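Local structure of phosphopantetheine adenylyltransferase (Archaeoglobus fulgidus, 3DO8) at residues A[77-82]-A[97-102]; A[84-89]-A[105-110]; A[3-8]-A[17-22]. The protein probably catalyses the reversible transfer of an adenylyl group from ATP to 4'-phosphopantetheine, yielding dephospho-CoA and pyrophosphate in coenzyme A biosynthesis. One frame throughout, in Å; residues are numbered along the deposited sequence.

Contact 1. Residues A[77-82]-A[97-102]; sequences NPYGKT and YEMALK
Met99 sets its terminal methyl on one face of the Tyr79 ring, almost over the middle: CE stands 3.5 Å from the ring centroid and 13° off the normal. This is a CH-pi contact within a Met-aromatic pair, with the sulfur farther off and the methyl doing the touching. The methionine gets there by leaving the helix with CG anti to its backbone N (chi1 -177°) and then bending at chi2 (71°) and again at chi3, which together carry CE across the tyrosine at about a right angle. The same methyl also rests on Pro78, 3.9 Å from Pro78 CB and 3.7 Å from Pro78 O, so it lies in the corner between the proline and the ring. Tyr79 for its part turns CG beside its own backbone N, anti to the carbonyl carbon. That lays its hydroxyl across the aliphatic chain of Lys102, where Tyr79 OH is 3.7 Å from Lys102 CG.

Two turns hold the tyrosine in place. Asn77 OD1 accepts from Tyr79 N at 2.8 Å, an Asx turn overlaid on the type I turn from Asn77 to Gly80; the N-H comes from above the amide plane. A type II' turn then runs from Tyr79 to Thr82, and Tyr79 O is gripped twice by Thr82: the backbone N donates at 2.9 Å, and Thr82 OG1 donates to a lone pair of Tyr79 O at 2.6 Å.

The contact is at the surface, joining the loop after strand 71-75 to the first half of helix 97-110. Tyr79 also reaches Ile103 and Lys106 farther down that helix, while Ala100 points away from the loop and packs on Leu90 and Val92 of strand 89-92 and Ile117 of strand 116-121.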
ATOM      1  N   ASN A  77     -19.510 -12.810   5.561  1.00 16.68           N
ATOM      2  CA  ASN A  77     -18.672 -13.994   5.606  1.00 16.46           C
ATOM      3  C   ASN A  77     -17.229 -13.507   5.535  1.00 17.27           C
ATOM      4  O   ASN A  77     -16.984 -12.336   5.203  1.00 15.70           O
ATOM      5  CB  ASN A  77     -19.060 -14.937   4.451  1.00 15.99           C
ATOM      6  CG  ASN A  77     -18.507 -14.476   3.115  1.00 15.62           C
ATOM      7  OD1 ASN A  77     -17.338 -14.679   2.835  1.00 16.24           O
ATOM      8  ND2 ASN A  77     -19.351 -13.877   2.271  1.00 17.12           N
ATOM      9  N   PRO A  78     -16.261 -14.387   5.854  1.00 18.76           N
ATOM     10  CA  PRO A  78     -14.854 -13.952   5.937  1.00 19.15           C
ATOM     11  C   PRO A  78     -14.281 -13.307   4.668  1.00 18.58           C
ATOM     12  O   PRO A  78     -13.345 -12.504   4.731  1.00 20.15           O
ATOM     13  CB  PRO A  78     -14.104 -15.248   6.220  1.00 19.82           C
ATOM     14  CG  PRO A  78     -15.079 -16.134   6.843  1.00 21.04           C
ATOM     15  CD  PRO A  78     -16.429 -15.804   6.229  1.00 19.89           C
ATOM     16  N   TYR A  79     -14.813 -13.686   3.521  1.00 17.34           N
ATOM     17  CA  TYR A  79     -14.319 -13.202   2.253  1.00 16.20           C
ATOM     18  C   TYR A  79     -15.012 -11.969   1.746  1.00 15.47           C
ATOM     19  O   TYR A  79     -14.536 -11.353   0.781  1.00 15.10           O
ATOM     20  CB  TYR A  79     -14.512 -14.263   1.173  1.00 15.90           C
ATOM     21  CG  TYR A  79     -13.723 -15.497   1.432  1.00 15.48           C
ATOM     22  CD1 TYR A  79     -12.461 -15.665   0.882  1.00 17.45           C
ATOM     23  CD2 TYR A  79     -14.221 -16.504   2.244  1.00 14.04           C
ATOM     24  CE1 TYR A  79     -11.743 -16.798   1.137  1.00 16.85           C
ATOM     25  CE2 TYR A  79     -13.500 -17.631   2.505  1.00 16.91           C
ATOM     26  CZ  TYR A  79     -12.256 -17.781   1.952  1.00 15.93           C
ATOM     27  OH  TYR A  79     -11.557 -18.943   2.190  1.00 18.91           O
ATOM     28  N   GLY A  80     -16.155 -11.636   2.332  1.00 15.25           N
ATOM     29  CA  GLY A  80     -17.020 -10.606   1.743  1.00 15.81           C
ATOM     30  C   GLY A  80     -17.304 -10.971   0.314  1.00 15.93           C
ATOM     31  O   GLY A  80     -17.674 -12.116   0.028  1.00 15.35           O
ATOM     32  N   LYS A  81     -17.101 -10.009  -0.582  1.00 15.81           N
ATOM     33  CA  LYS A  81     -17.316 -10.209  -2.009  1.00 17.49           C
ATOM     34  C   LYS A  81     -16.043 -10.563  -2.787  1.00 15.60           C
ATOM     35  O   LYS A  81     -16.049 -10.625  -4.011  1.00 15.50           O
ATOM     36  CB  LYS A  81     -17.897  -8.943  -2.647  1.00 18.87           C
ATOM     37  CG  LYS A  81     -19.268  -8.486  -2.154  1.00 23.70           C
ATOM     38  CD  LYS A  81     -19.738  -7.316  -3.044  1.00 24.41           C
ATOM     39  CE  LYS A  81     -18.860  -6.011  -2.884  1.00 29.76           C
ATOM     40  NZ  LYS A  81     -18.733  -5.184  -4.162  1.00 31.50           N
ATOM     41  N   THR A  82     -14.948 -10.792  -2.083  1.00 14.47           N
ATOM     42  CA  THR A  82     -13.659 -10.858  -2.753  1.00 14.90           C
ATOM     43  C   THR A  82     -13.391 -12.147  -3.519  1.00 14.91           C
ATOM     44  O   THR A  82     -12.399 -12.234  -4.198  1.00 15.20           O
ATOM     45  CB  THR A  82     -12.496 -10.653  -1.763  1.00 14.78           C
ATOM     46  OG1 THR A  82     -12.507 -11.726  -0.828  1.00 13.78           O
ATOM     47  CG2 THR A  82     -12.579  -9.280  -1.063  1.00 14.24           C
ATOM     48  N   TYR A  97      -3.815  -9.393   6.807  1.00 13.50           N
ATOM     49  CA  TYR A  97      -2.949  -9.854   5.715  1.00 14.27           C
ATOM     50  C   TYR A  97      -3.037 -11.372   5.473  1.00 13.74           C
ATOM     51  O   TYR A  97      -3.091 -11.827   4.328  1.00 12.80           O
ATOM     52  CB  TYR A  97      -1.515  -9.416   5.983  1.00 14.67           C
ATOM     53  CG  TYR A  97      -0.507  -9.848   4.953  1.00 14.02           C
ATOM     54  CD1 TYR A  97      -0.540  -9.384   3.649  1.00 14.72           C
ATOM     55  CD2 TYR A  97       0.495 -10.720   5.282  1.00 15.94           C
ATOM     56  CE1 TYR A  97       0.384  -9.790   2.710  1.00 14.52           C
ATOM     57  CE2 TYR A  97       1.426 -11.125   4.354  1.00 17.94           C
ATOM     58  CZ  TYR A  97       1.376 -10.652   3.066  1.00 17.04           C
ATOM     59  OH  TYR A  97       2.309 -11.063   2.150  1.00 17.72           O
ATOM     60  N   GLU A  98      -3.076 -12.169   6.545  1.00 14.09           N
ATOM     61  CA  GLU A  98      -3.194 -13.609   6.349  1.00 14.94           C
ATOM     62  C   GLU A  98      -4.486 -13.932   5.598  1.00 13.33           C
ATOM     63  O   GLU A  98      -4.506 -14.832   4.737  1.00 14.13           O
ATOM     64  CB  GLU A  98      -3.126 -14.344   7.687  1.00 15.29           C
ATOM     65  CG  GLU A  98      -1.706 -14.373   8.222  1.00 18.61           C
ATOM     66  CD  GLU A  98      -1.615 -14.829   9.684  1.00 19.35           C
ATOM     67  OE1 GLU A  98      -2.122 -14.106  10.565  1.00 27.21           O
ATOM     68  OE2 GLU A  98      -1.038 -15.898   9.932  1.00 25.66           O
ATOM     69  N   MET A  99      -5.562 -13.207   5.895  1.00 14.45           N
ATOM     70  CA  MET A  99      -6.836 -13.474   5.237  1.00 13.61           C
ATOM     71  C   MET A  99      -6.727 -13.078   3.759  1.00 13.41           C
ATOM     72  O   MET A  99      -7.298 -13.755   2.890  1.00 12.92           O
ATOM     73  CB  MET A  99      -8.006 -12.775   5.903  1.00 13.90           C
ATOM     74  CG  MET A  99      -9.374 -13.098   5.266  1.00 15.51           C
ATOM     75  SD  MET A  99      -9.963 -14.801   5.593  1.00 13.60           S
ATOM     76  CE  MET A  99     -10.862 -15.174   4.071  1.00 19.76           C
ATOM     77  N   ALA A 100      -6.004 -12.001   3.463  1.00 11.89           N
ATOM     78  CA  ALA A 100      -5.750 -11.623   2.054  1.00 12.65           C
ATOM     79  C   ALA A 100      -5.054 -12.745   1.284  1.00 12.02           C
ATOM     80  O   ALA A 100      -5.387 -13.041   0.146  1.00 11.38           O
ATOM     81  CB  ALA A 100      -4.892 -10.387   1.989  1.00 13.36           C
ATOM     82  N   LEU A 101      -4.041 -13.348   1.890  1.00 12.49           N
ATOM     83  CA  LEU A 101      -3.372 -14.461   1.219  1.00 12.91           C
ATOM     84  C   LEU A 101      -4.353 -15.608   0.961  1.00 12.58           C
ATOM     85  O   LEU A 101      -4.335 -16.215  -0.105  1.00 13.21           O
ATOM     86  CB  LEU A 101      -2.193 -14.967   2.026  1.00 13.70           C
ATOM     87  CG  LEU A 101      -1.061 -13.932   2.208  1.00 14.39           C
ATOM     88  CD1 LEU A 101      -0.049 -14.515   3.215  1.00 17.21           C
ATOM     89  CD2 LEU A 101      -0.413 -13.530   0.885  1.00 15.43           C
ATOM     90  N   LYS A 102      -5.215 -15.862   1.930  1.00 12.71           N
ATOM     91  CA  LYS A 102      -6.263 -16.904   1.809  1.00 13.30           C
ATOM     92  C   LYS A 102      -7.253 -16.587   0.665  1.00 12.90           C
ATOM     93  O   LYS A 102      -7.658 -17.482  -0.116  1.00 12.75           O
ATOM     94  CB  LYS A 102      -6.995 -17.107   3.146  1.00 14.96           C
ATOM     95  CG  LYS A 102      -8.088 -18.145   3.143  1.00 16.12           C
ATOM     96  CD  LYS A 102      -7.538 -19.514   2.973  1.00 20.18           C
ATOM     97  CE  LYS A 102      -8.511 -20.569   3.491  1.00 20.75           C
ATOM     98  NZ  LYS A 102      -7.884 -21.910   3.415  1.00 23.62           N
TER

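Contact 2. Residues A[84-89]-A[105-110]; sequences DVDFEY and QKREEL
Arg107 reaches out from its helix and grips two consecutive residues of the loop with its two terminal nitrogens. NH1 donates to the backbone carbonyl of Val85 (NH1 to Val85 O 2.8 Å), arriving from above the carbonyl plane. NH2 forms a salt bridge with Asp86 (NH2 to Asp86 OD1 2.9 Å), meeting the oxygen on its anti side. The carboxylate and guanidinium planes stand 78° apart, so this is a single-oxygen bridge rather than a flat, two-pronged one. The chain runs straight through chi2 and bends at chi3 (67°), which turns the guanidinium edge toward Val85 O and Asp86 OD1. Two more direct bonds hold the guanidinium: NE donates to Arg113 O, just past the helix, and NH1 also to Thr82 O, so all three nitrogens are engaged.

In fold terms, the arginine ties the end of helix 97-110, the crossover helix of the beta-alpha-beta unit 89-92, 97-110, 116-121, to the loop that leads into strand 89-92.

In the next shell Lys112 NZ shares Asp86 OD1 and bonds Asp84 O. Beyond these, backbone bonds link Asp86 to Met1 and Glu88 to both Lys2 and Thr116.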
ATOM      1  N   ASP A  84     -15.750 -13.153  -5.674  1.00 18.26           N
ATOM      2  CA  ASP A  84     -16.736 -12.997  -6.736  1.00 19.93           C
ATOM      3  C   ASP A  84     -16.347 -11.793  -7.606  1.00 20.58           C
ATOM      4  O   ASP A  84     -16.103 -11.922  -8.820  1.00 23.22           O
ATOM      5  CB  ASP A  84     -18.113 -12.804  -6.070  1.00 20.41           C
ATOM      6  CG  ASP A  84     -19.265 -13.115  -6.979  1.00 23.44           C
ATOM      7  OD1 ASP A  84     -19.074 -13.838  -7.984  1.00 24.14           O
ATOM      8  OD2 ASP A  84     -20.374 -12.637  -6.659  1.00 28.03           O
ATOM      9  N   VAL A  85     -16.216 -10.642  -6.977  1.00 19.96           N
ATOM     10  CA  VAL A  85     -15.890  -9.404  -7.681  1.00 20.01           C
ATOM     11  C   VAL A  85     -14.422  -9.373  -8.012  1.00 19.61           C
ATOM     12  O   VAL A  85     -13.577  -9.827  -7.204  1.00 20.17           O
ATOM     13  CB  VAL A  85     -16.250  -8.175  -6.810  1.00 20.71           C
ATOM     14  CG1 VAL A  85     -15.818  -6.827  -7.493  1.00 20.75           C
ATOM     15  CG2 VAL A  85     -17.719  -8.181  -6.439  1.00 21.26           C
ATOM     16  N   ASP A  86     -14.091  -8.798  -9.167  1.00 18.57           N
ATOM     17  CA  ASP A  86     -12.716  -8.639  -9.565  1.00 18.03           C
ATOM     18  C   ASP A  86     -12.302  -7.267  -9.046  1.00 18.31           C
ATOM     19  O   ASP A  86     -12.944  -6.227  -9.371  1.00 23.07           O
ATOM     20  CB  ASP A  86     -12.490  -8.758 -11.075  1.00 18.24           C
ATOM     21  CG  ASP A  86     -12.686 -10.186 -11.605  1.00 19.60           C
ATOM     22  OD1 ASP A  86     -12.514 -11.165 -10.849  1.00 20.00           O
ATOM     23  OD2 ASP A  86     -13.004 -10.335 -12.811  1.00 26.95           O
ATOM     24  N   PHE A  87     -11.342  -7.288  -8.145  1.00 15.77           N
ATOM     25  CA  PHE A  87     -10.689  -6.100  -7.622  1.00 14.97           C
ATOM     26  C   PHE A  87      -9.266  -6.062  -8.155  1.00 14.36           C
ATOM     27  O   PHE A  87      -8.619  -7.112  -8.311  1.00 16.07           O
ATOM     28  CB  PHE A  87     -10.624  -6.146  -6.079  1.00 15.50           C
ATOM     29  CG  PHE A  87     -11.953  -6.053  -5.410  1.00 13.43           C
ATOM     30  CD1 PHE A  87     -12.591  -4.829  -5.275  1.00 13.21           C
ATOM     31  CD2 PHE A  87     -12.563  -7.185  -4.873  1.00 15.72           C
ATOM     32  CE1 PHE A  87     -13.826  -4.737  -4.664  1.00 14.34           C
ATOM     33  CE2 PHE A  87     -13.794  -7.099  -4.244  1.00 17.48           C
ATOM     34  CZ  PHE A  87     -14.433  -5.870  -4.143  1.00 17.13           C
ATOM     35  N   GLU A  88      -8.768  -4.861  -8.407  1.00 13.81           N
ATOM     36  CA  GLU A  88      -7.364  -4.704  -8.770  1.00 14.23           C
ATOM     37  C   GLU A  88      -6.426  -4.783  -7.545  1.00 12.95           C
ATOM     38  O   GLU A  88      -5.378  -5.422  -7.606  1.00 13.84           O
ATOM     39  CB  GLU A  88      -7.150  -3.385  -9.503  1.00 15.08           C
ATOM     40  CG  GLU A  88      -5.760  -3.211 -10.037  1.00 17.83           C
ATOM     41  CD  GLU A  88      -5.647  -2.052 -11.050  1.00 20.60           C
ATOM     42  OE1 GLU A  88      -6.700  -1.508 -11.484  1.00 27.86           O
ATOM     43  OE2 GLU A  88      -4.511  -1.678 -11.407  1.00 28.57           O
ATOM     44  N   TYR A  89      -6.812  -4.117  -6.457  1.00 11.81           N
ATOM     45  CA  TYR A  89      -6.018  -4.041  -5.232  1.00 11.27           C
ATOM     46  C   TYR A  89      -6.925  -4.417  -4.050  1.00 11.40           C
ATOM     47  O   TYR A  89      -8.111  -4.071  -4.036  1.00 10.90           O
ATOM     48  CB  TYR A  89      -5.513  -2.600  -5.005  1.00 11.70           C
ATOM     49  CG  TYR A  89      -4.453  -2.156  -5.993  1.00 12.19           C
ATOM     50  CD1 TYR A  89      -3.212  -2.767  -6.021  1.00 12.35           C
ATOM     51  CD2 TYR A  89      -4.699  -1.124  -6.898  1.00 13.35           C
ATOM     52  CE1 TYR A  89      -2.236  -2.363  -6.891  1.00 13.25           C
ATOM     53  CE2 TYR A  89      -3.725  -0.726  -7.806  1.00 15.02           C
ATOM     54  CZ  TYR A  89      -2.486  -1.355  -7.785  1.00 13.79           C
ATOM     55  OH  TYR A  89      -1.448  -1.002  -8.648  1.00 15.53           O
ATOM     56  N   GLN A 105      -5.619 -17.470  -2.511  1.00 13.24           N
ATOM     57  CA  GLN A 105      -5.517 -18.941  -2.647  1.00 14.94           C
ATOM     58  C   GLN A 105      -6.833 -19.491  -3.161  1.00 14.48           C
ATOM     59  O   GLN A 105      -6.864 -20.284  -4.134  1.00 14.27           O
ATOM     60  CB  GLN A 105      -5.144 -19.597  -1.326  1.00 15.54           C
ATOM     61  CG  GLN A 105      -3.719 -19.370  -0.960  1.00 19.27           C
ATOM     62  CD  GLN A 105      -3.386 -19.741   0.466  1.00 21.05           C
ATOM     63  OE1 GLN A 105      -4.243 -20.205   1.230  1.00 27.77           O
ATOM     64  NE2 GLN A 105      -2.125 -19.539   0.839  1.00 31.26           N
ATOM     65  N   LYS A 106      -7.928 -19.011  -2.557  1.00 14.13           N
ATOM     66  CA  LYS A 106      -9.262 -19.460  -2.971  1.00 13.78           C
ATOM     67  C   LYS A 106      -9.639 -18.954  -4.357  1.00 13.10           C
ATOM     68  O   LYS A 106     -10.288 -19.664  -5.125  1.00 11.97           O
ATOM     69  CB  LYS A 106     -10.342 -19.076  -1.964  1.00 14.19           C
ATOM     70  CG  LYS A 106     -10.252 -19.834  -0.690  1.00 18.32           C
ATOM     71  CD  LYS A 106     -10.719 -21.253  -0.919  1.00 21.04           C
ATOM     72  CE  LYS A 106     -10.446 -22.109   0.231  1.00 24.98           C
ATOM     73  NZ  LYS A 106     -10.764 -23.509  -0.172  1.00 26.40           N
ATOM     74  N   ARG A 107      -9.293 -17.713  -4.662  1.00 12.79           N
ATOM     75  CA  ARG A 107      -9.523 -17.223  -6.015  1.00 13.42           C
ATOM     76  C   ARG A 107      -8.816 -18.134  -7.019  1.00 14.01           C
ATOM     77  O   ARG A 107      -9.405 -18.513  -8.036  1.00 13.64           O
ATOM     78  CB  ARG A 107      -9.080 -15.773  -6.163  1.00 12.63           C
ATOM     79  CG  ARG A 107     -10.050 -14.812  -5.492  1.00 12.41           C
ATOM     80  CD  ARG A 107      -9.618 -13.374  -5.606  1.00 13.49           C
ATOM     81  NE  ARG A 107      -9.662 -12.861  -6.982  1.00 13.18           N
ATOM     82  CZ  ARG A 107     -10.687 -12.238  -7.565  1.00 13.92           C
ATOM     83  NH1 ARG A 107     -11.822 -12.034  -6.924  1.00 13.78           N
ATOM     84  NH2 ARG A 107     -10.564 -11.785  -8.817  1.00 14.25           N
ATOM     85  N   GLU A 108      -7.576 -18.496  -6.734  1.00 15.11           N
ATOM     86  CA  GLU A 108      -6.868 -19.374  -7.683  1.00 16.75           C
ATOM     87  C   GLU A 108      -7.589 -20.714  -7.818  1.00 16.81           C
ATOM     88  O   GLU A 108      -7.714 -21.249  -8.926  1.00 17.86           O
ATOM     89  CB  GLU A 108      -5.404 -19.562  -7.306  1.00 17.37           C
ATOM     90  CG  GLU A 108      -4.633 -20.367  -8.379  1.00 19.28           C
ATOM     91  CD  GLU A 108      -3.119 -20.329  -8.184  1.00 23.61           C
ATOM     92  OE1 GLU A 108      -2.653 -19.905  -7.126  1.00 31.69           O
ATOM     93  OE2 GLU A 108      -2.389 -20.758  -9.119  1.00 35.89           O
ATOM     94  N   GLU A 109      -8.060 -21.262  -6.711  1.00 16.41           N
ATOM     95  CA  GLU A 109      -8.779 -22.539  -6.757  1.00 17.00           C
ATOM     96  C   GLU A 109     -10.074 -22.453  -7.570  1.00 16.36           C
ATOM     97  O   GLU A 109     -10.481 -23.438  -8.214  1.00 15.75           O
ATOM     98  CB  GLU A 109      -9.110 -23.034  -5.347  1.00 17.44           C
ATOM     99  CG  GLU A 109      -7.898 -23.414  -4.529  1.00 20.52           C
ATOM    100  CD  GLU A 109      -8.249 -23.874  -3.134  1.00 21.92           C
ATOM    101  OE1 GLU A 109      -9.435 -24.181  -2.851  1.00 25.86           O
ATOM    102  OE2 GLU A 109      -7.306 -23.960  -2.304  1.00 31.37           O
ATOM    103  N   LEU A 110     -10.747 -21.310  -7.496  1.00 14.42           N
ATOM    104  CA  LEU A 110     -12.034 -21.109  -8.146  1.00 15.12           C
ATOM    105  C   LEU A 110     -11.919 -20.727  -9.624  1.00 14.70           C
ATOM    106  O   LEU A 110     -12.894 -20.876 -10.384  1.00 16.14           O
ATOM    107  CB  LEU A 110     -12.819 -20.018  -7.429  1.00 15.98           C
ATOM    108  CG  LEU A 110     -13.271 -20.390  -6.010  1.00 16.10           C
ATOM    109  CD1 LEU A 110     -13.828 -19.118  -5.364  1.00 18.76           C
ATOM    110  CD2 LEU A 110     -14.274 -21.553  -6.025  1.00 15.74           C
TER

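Contact 3. Residues A[3-8]-A[17-22]; sequences VALGGT and KKLIDV
Leu5, Leu19 and Ile20 meet with no ring or other flat group among them, so there are no faces or edges to assign, and the touching is done almost wholly by methyl and methylene groups. Leu5 points from its strand toward the helix and divides its two branches between neighbouring helix residues. Its CD1 meets Leu19, lying 3.8 Å from Leu19 CD1 and 3.9 Å from Leu19 CB. Its CD2 goes to Ile20, 3.9 Å from Ile20 CG1, and the two side chains cross at about a right angle. With chi1 at 169°, CG of Leu5 stands opposite the backbone N and carries the fork of methyls out to straddle this step of the helix.

This is the first beta-alpha-beta unit of a Rossmann-like nucleotidyltransferase domain: strand 3-7, helix 14-27, strand 31-36. The HxGH signature of the superfamily lies in the sequence between the segments, ending immediately before Lys17. Replacing Leu5 with an alanine would probably take from Leu19 CD1 and Ile20 CG1 their contact with the strand and open a gap between helix and sheet.

Farther out, Leu5 also touches Ala23 on the same helix, Leu19 packs on Val120 of strand 116-121, and Ile20 on Val62 and Tyr66 of helix 51-66. Asp21 reaches the other subunit, its OD2 hydrogen-bonded to Tyr89 OH of that chain.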
ATOM      1  N   VAL A   3     -10.699  -1.120  -5.914  1.00 14.40           N
ATOM      2  CA  VAL A   3     -10.013  -1.397  -4.627  1.00 14.06           C
ATOM      3  C   VAL A   3     -10.987  -1.918  -3.556  1.00 12.89           C
ATOM      4  O   VAL A   3     -12.046  -1.311  -3.333  1.00 14.14           O
ATOM      5  CB  VAL A   3      -9.325  -0.136  -4.059  1.00 13.71           C
ATOM      6  CG1 VAL A   3      -8.582  -0.487  -2.765  1.00 15.31           C
ATOM      7  CG2 VAL A   3      -8.405   0.506  -5.083  1.00 16.19           C
ATOM      8  N   ALA A   4     -10.616  -3.027  -2.907  1.00 12.21           N
ATOM      9  CA  ALA A   4     -11.288  -3.612  -1.748  1.00 12.13           C
ATOM     10  C   ALA A   4     -10.580  -3.271  -0.443  1.00 11.99           C
ATOM     11  O   ALA A   4      -9.374  -3.300  -0.389  1.00 12.37           O
ATOM     12  CB  ALA A   4     -11.331  -5.090  -1.872  1.00 12.90           C
ATOM     13  N   LEU A   5     -11.366  -2.915   0.564  1.00 13.40           N
ATOM     14  CA  LEU A   5     -10.919  -2.653   1.912  1.00 12.60           C
ATOM     15  C   LEU A   5     -12.036  -3.133   2.821  1.00 12.39           C
ATOM     16  O   LEU A   5     -13.177  -2.902   2.540  1.00 13.27           O
ATOM     17  CB  LEU A   5     -10.753  -1.128   2.137  1.00 13.90           C
ATOM     18  CG  LEU A   5     -10.534  -0.620   3.542  1.00 16.06           C
ATOM     19  CD1 LEU A   5      -9.256  -1.198   4.148  1.00 16.87           C
ATOM     20  CD2 LEU A   5     -10.492   0.862   3.518  1.00 14.54           C
ATOM     21  N   GLY A   6     -11.697  -3.757   3.932  1.00 12.20           N
ATOM     22  CA  GLY A   6     -12.696  -4.219   4.881  1.00 13.19           C
ATOM     23  C   GLY A   6     -12.278  -4.046   6.316  1.00 13.49           C
ATOM     24  O   GLY A   6     -11.100  -3.887   6.606  1.00 15.10           O
ATOM     25  N   GLY A   7     -13.260  -4.054   7.208  1.00 12.80           N
ATOM     26  CA  GLY A   7     -12.978  -3.932   8.622  1.00 14.21           C
ATOM     27  C   GLY A   7     -14.229  -3.886   9.470  1.00 13.50           C
ATOM     28  O   GLY A   7     -15.344  -3.898   8.967  1.00 13.18           O
ATOM     29  N   THR A   8     -14.002  -3.864  10.778  1.00 14.15           N
ATOM     30  CA  THR A   8     -15.048  -3.648  11.763  1.00 14.26           C
ATOM     31  C   THR A   8     -15.130  -2.154  12.112  1.00 14.59           C
ATOM     32  O   THR A   8     -16.202  -1.641  12.285  1.00 14.76           O
ATOM     33  CB  THR A   8     -14.785  -4.497  13.024  1.00 15.05           C
ATOM     34  OG1 THR A   8     -14.910  -5.870  12.689  1.00 15.52           O
ATOM     35  CG2 THR A   8     -15.762  -4.152  14.114  1.00 15.72           C
ATOM     36  N   LYS A  17      -7.592   4.947   9.405  1.00 12.70           N
ATOM     37  CA  LYS A  17      -7.443   6.118   8.567  1.00 13.29           C
ATOM     38  C   LYS A  17      -6.296   5.984   7.564  1.00 12.95           C
ATOM     39  O   LYS A  17      -6.413   6.443   6.409  1.00 13.58           O
ATOM     40  CB  LYS A  17      -7.371   7.370   9.410  1.00 13.51           C
ATOM     41  CG  LYS A  17      -8.646   7.536  10.246  1.00 14.06           C
ATOM     42  CD  LYS A  17      -8.572   8.742  11.175  1.00 15.90           C
ATOM     43  CE  LYS A  17      -9.790   8.850  12.063  1.00 17.87           C
ATOM     44  NZ  LYS A  17      -9.740  10.011  13.026  1.00 18.53           N
ATOM     45  N   LYS A  18      -5.219   5.299   7.953  1.00 12.91           N
ATOM     46  CA  LYS A  18      -4.142   5.048   6.995  1.00 13.91           C
ATOM     47  C   LYS A  18      -4.614   4.115   5.891  1.00 13.08           C
ATOM     48  O   LYS A  18      -4.331   4.337   4.710  1.00 13.01           O
ATOM     49  CB  LYS A  18      -2.912   4.489   7.676  1.00 14.14           C
ATOM     50  CG  LYS A  18      -2.229   5.465   8.621  1.00 16.78           C
ATOM     51  CD  LYS A  18      -1.111   4.826   9.437  1.00 19.10           C
ATOM     52  CE  LYS A  18      -0.244   5.906  10.104  1.00 22.60           C
ATOM     53  NZ  LYS A  18       0.855   5.248  10.852  1.00 27.88           N
ATOM     54  N   LEU A  19      -5.324   3.064   6.272  1.00 12.55           N
ATOM     55  CA  LEU A  19      -5.847   2.123   5.285  1.00 12.88           C
ATOM     56  C   LEU A  19      -6.755   2.851   4.284  1.00 12.80           C
ATOM     57  O   LEU A  19      -6.695   2.622   3.071  1.00 12.07           O
ATOM     58  CB  LEU A  19      -6.656   1.025   5.963  1.00 14.18           C
ATOM     59  CG  LEU A  19      -5.971   0.036   6.887  1.00 17.04           C
ATOM     60  CD1 LEU A  19      -6.912  -1.166   7.191  1.00 18.47           C
ATOM     61  CD2 LEU A  19      -4.655  -0.410   6.291  1.00 19.93           C
ATOM     62  N   ILE A  20      -7.645   3.672   4.823  1.00 12.27           N
ATOM     63  CA  ILE A  20      -8.606   4.395   4.008  1.00 12.20           C
ATOM     64  C   ILE A  20      -7.873   5.345   3.058  1.00 11.45           C
ATOM     65  O   ILE A  20      -8.245   5.463   1.863  1.00 12.52           O
ATOM     66  CB  ILE A  20      -9.640   5.160   4.898  1.00 11.20           C
ATOM     67  CG1 ILE A  20     -10.599   4.163   5.544  1.00 12.10           C
ATOM     68  CG2 ILE A  20     -10.427   6.203   4.105  1.00 12.79           C
ATOM     69  CD1 ILE A  20     -11.393   4.684   6.737  1.00 12.89           C
ATOM     70  N   ASP A  21      -6.831   6.026   3.558  1.00 11.22           N
ATOM     71  CA  ASP A  21      -6.086   6.981   2.716  1.00 10.93           C
ATOM     72  C   ASP A  21      -5.456   6.231   1.543  1.00 10.42           C
ATOM     73  O   ASP A  21      -5.499   6.669   0.411  1.00 11.06           O
ATOM     74  CB  ASP A  21      -4.976   7.670   3.510  1.00 11.64           C
ATOM     75  CG  ASP A  21      -4.365   8.841   2.759  1.00 12.80           C
ATOM     76  OD1 ASP A  21      -5.128   9.781   2.426  1.00 15.25           O
ATOM     77  OD2 ASP A  21      -3.115   8.817   2.512  1.00 14.13           O
ATOM     78  N   VAL A  22      -4.810   5.119   1.843  1.00 10.55           N
ATOM     79  CA  VAL A  22      -4.139   4.338   0.791  1.00 11.13           C
ATOM     80  C   VAL A  22      -5.205   3.852  -0.216  1.00 10.90           C
ATOM     81  O   VAL A  22      -5.034   3.979  -1.414  1.00 11.79           O
ATOM     82  CB  VAL A  22      -3.295   3.155   1.382  1.00 11.06           C
ATOM     83  CG1 VAL A  22      -2.878   2.175   0.291  1.00 12.23           C
ATOM     84  CG2 VAL A  22      -2.108   3.688   2.186  1.00 11.82           C
TER

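How the contacts relate
Contact 3 closes first along the chain, inside the opening beta-alpha-beta unit, before contacts 1 and 2 begin. These two alternate: segments 77-82 and 84-89 follow one another in the loop before strand 89-92, and both dock on helix 97-110, with centres about 9 Å apart. Contact 3 lies nearest the middle of the chain, its centre about 14 Å from that of contact 1 and about 18 Å from that of contact 2. The parallel sheet connects it to contact 2, since strands 3-7 and 89-92 are neighbours and Tyr89 O bonds Ala4 N at 2.9 Å. Residues of all three also reach the second subunit, so the dimer interface draws on the same loop, helices and sheet.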